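Local coordinates for protein import inner membrane translocase subunit TIM21 mitochondrial (Saccharomyces cerevisiae, PDB 2CIU) that helps translocate transit-peptide-containing proteins across the mitochondrial inner membrane as part of the TIM23 complex, holding the TOM and TIM23 complexes in close contact, at residues Arg25-Cys30 with Pro110-Tyr115. Sequence-based numbering, arbitrary orientation.
Sequences RSLLQC and PGEKRY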
loop_
_atom_site.group_PDB
_atom_site.type_symbol
_atom_site.label_atom_id
_atom_site.label_comp_id
_atom_site.label_asym_id
_atom_site.label_seq_id
_atom_site.Cartn_x
_atom_site.Cartn_y
_atom_site.Cartn_z
ATOM N N ARG A 25 -9.672 7.754 0.219
ATOM C CA ARG A 25 -9.679 9.044 0.899
ATOM C C ARG A 25 -10.901 9.134 1.806
ATOM O O ARG A 25 -10.842 9.718 2.881
ATOM C CB ARG A 25 -9.689 10.196 -0.111
ATOM C CG ARG A 25 -8.417 10.306 -0.936
ATOM C CD ARG A 25 -8.381 11.621 -1.722
ATOM N NE ARG A 25 -8.161 12.766 -0.843
ATOM C CZ ARG A 25 -6.969 13.167 -0.414
ATOM N NH1 ARG A 25 -5.870 12.522 -0.784
ATOM N NH2 ARG A 25 -6.871 14.216 0.393
ATOM N N SER A 26 -12.009 8.541 1.372
ATOM C CA SER A 26 -13.226 8.550 2.166
ATOM C C SER A 26 -13.047 7.684 3.409
ATOM O O SER A 26 -13.491 8.054 4.493
ATOM C CB SER A 26 -14.405 8.036 1.333
ATOM O OG SER A 26 -15.607 8.073 2.079
ATOM N N LEU A 27 -12.402 6.527 3.250
ATOM C CA LEU A 27 -12.167 5.643 4.386
ATOM C C LEU A 27 -11.252 6.314 5.406
ATOM O O LEU A 27 -11.367 6.080 6.608
ATOM C CB LEU A 27 -11.537 4.317 3.924
ATOM C CG LEU A 27 -12.383 3.438 2.994
ATOM C CD1 LEU A 27 -11.596 2.170 2.638
ATOM C CD2 LEU A 27 -13.694 3.083 3.665
ATOM N N LEU A 28 -10.342 7.155 4.924
ATOM C CA LEU A 28 -9.414 7.860 5.800
ATOM C C LEU A 28 -10.061 9.114 6.382
ATOM O O LEU A 28 -9.460 9.794 7.207
ATOM C CB LEU A 28 -8.153 8.253 5.033
ATOM C CG LEU A 28 -7.173 7.131 4.679
ATOM C CD1 LEU A 28 -6.138 7.658 3.694
ATOM C CD2 LEU A 28 -6.508 6.611 5.946
ATOM N N GLN A 29 -11.286 9.388 5.949
ATOM C CA GLN A 29 -12.034 10.547 6.414
ATOM C C GLN A 29 -11.234 11.824 6.183
ATOM O O GLN A 29 -11.106 12.668 7.076
ATOM C CB GLN A 29 -12.383 10.384 7.895
ATOM C CG GLN A 29 -13.353 9.231 8.145
ATOM C CD GLN A 29 -13.682 9.041 9.607
ATOM O OE1 GLN A 29 -13.824 10.011 10.355
ATOM N NE2 GLN A 29 -13.828 7.783 10.026
ATOM N N CYS A 30 -10.699 11.951 4.972
ATOM C CA CYS A 30 -9.919 13.129 4.596
ATOM C C CYS A 30 -10.759 14.392 4.662
ATOM O O CYS A 30 -11.941 14.374 4.341
ATOM C CB CYS A 30 -9.391 12.997 3.172
ATOM S SG CYS A 30 -8.102 11.746 2.976
ATOM N N PRO A 110 -8.717 0.860 10.115
ATOM C CA PRO A 110 -9.502 0.308 11.224
ATOM C C PRO A 110 -10.995 0.598 11.153
ATOM O O PRO A 110 -11.415 1.737 10.920
ATOM C CB PRO A 110 -8.841 0.926 12.454
ATOM C CG PRO A 110 -7.422 1.049 12.034
ATOM C CD PRO A 110 -7.537 1.586 10.619
ATOM N N GLY A 111 -11.792 -0.450 11.350
ATOM C CA GLY A 111 -13.235 -0.306 11.323
ATOM C C GLY A 111 -13.842 -0.320 9.936
ATOM O O GLY A 111 -15.055 -0.173 9.786
ATOM N N GLU A 112 -13.004 -0.491 8.920
ATOM C CA GLU A 112 -13.480 -0.528 7.548
ATOM C C GLU A 112 -13.120 -1.854 6.903
ATOM O O GLU A 112 -12.164 -2.514 7.304
ATOM C CB GLU A 112 -12.851 0.591 6.723
ATOM C CG GLU A 112 -13.022 2.002 7.305
ATOM C CD GLU A 112 -14.467 2.465 7.332
ATOM O OE1 GLU A 112 -15.235 2.083 6.424
ATOM O OE2 GLU A 112 -14.825 3.229 8.257
ATOM N N LYS A 113 -13.878 -2.230 5.880
ATOM C CA LYS A 113 -13.609 -3.471 5.178
ATOM C C LYS A 113 -12.330 -3.299 4.381
ATOM O O LYS A 113 -12.075 -2.222 3.829
ATOM C CB LYS A 113 -14.762 -3.802 4.227
ATOM C CG LYS A 113 -14.579 -5.114 3.480
ATOM C CD LYS A 113 -15.845 -5.490 2.734
ATOM C CE LYS A 113 -15.714 -6.873 2.112
ATOM N NZ LYS A 113 -16.967 -7.285 1.417
ATOM N N ARG A 114 -11.516 -4.353 4.332
ATOM C CA ARG A 114 -10.278 -4.307 3.571
ATOM C C ARG A 114 -10.619 -3.889 2.147
ATOM O O ARG A 114 -11.524 -4.453 1.525
ATOM C CB ARG A 114 -9.607 -5.684 3.572
ATOM C CG ARG A 114 -8.454 -5.810 2.619
ATOM C CD ARG A 114 -7.687 -7.086 2.920
ATOM N NE ARG A 114 -7.041 -7.020 4.229
ATOM C CZ ARG A 114 -6.384 -8.036 4.782
ATOM N NH1 ARG A 114 -6.308 -9.198 4.137
ATOM N NH2 ARG A 114 -5.784 -7.881 5.950
ATOM N N TYR A 115 -9.886 -2.907 1.627
ATOM C CA TYR A 115 -10.134 -2.388 0.294
ATOM C C TYR A 115 -9.049 -2.765 -0.703
ATOM O O TYR A 115 -7.888 -2.395 -0.541
ATOM C CB TYR A 115 -10.254 -0.860 0.365
ATOM C CG TYR A 115 -10.799 -0.232 -0.883
ATOM C CD1 TYR A 115 -12.135 0.161 -0.957
ATOM C CD2 TYR A 115 -9.991 -0.046 -2.001
ATOM C CE1 TYR A 115 -12.650 0.721 -2.121
ATOM C CE2 TYR A 115 -10.496 0.518 -3.166
ATOM C CZ TYR A 115 -11.822 0.897 -3.218
ATOM O OH TYR A 115 -12.313 1.446 -4.379
HETATM O O HOH W 1 -13.365 5.521 8.346
#
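L27 meets E112 and Y115 in a small surface contact of mixed character, in which a leucine packs against a tyrosine and the bent chain of a glutamate, with one bridging water. It joins the end of helix 22-27 to the loop between strands 101-108 and 115-116 in the intermembrane-space domain of Tim21, whose family belongs to the NTF2 clan. The two branches of L27 divide the work. CD1 lies 4.0 Å from Y115 CB and also reaches CD1 of the ring, approaching obliquely, with the two side chains nearly perpendicular. CD2 lies obliquely against the aliphatic part of E112, 3.9 Å from E112 CG, and comes within 3.3 Å of E112 OE1. The E112 chain, bent at its second torsion (chi2 -66°), curls over CD2 and brings its carboxylate round to the helix end. There the other oxygen, OE2, accepts a 2.7 Å hydrogen bond from a water that also donates to L27 O at 2.7 Å and accepts from Q29 NE2 at 2.9 Å. The water thus holds the loop carboxylate to the helix end through two bonds on the helix side and one on the loop, where no direct hydrogen bond joins the segments. The helix closes in a Schellman motif: Q29 has positive phi (56°), while C30 N bonds to R25 O and Q29 N to S26 O, which probably helps to place L27 O and Q29 for the water. Y115, with CG anti to its own nitrogen (chi1 -167°), has its backbone paired with V107 in the sheet. The 182 Å² buried is modest. Carboxylate, amide and carbonyl are joined by one ordered water, so the polar link between these two segments is indirect, while the Y115 hydroxyl bonds directly to D23 of the same helix.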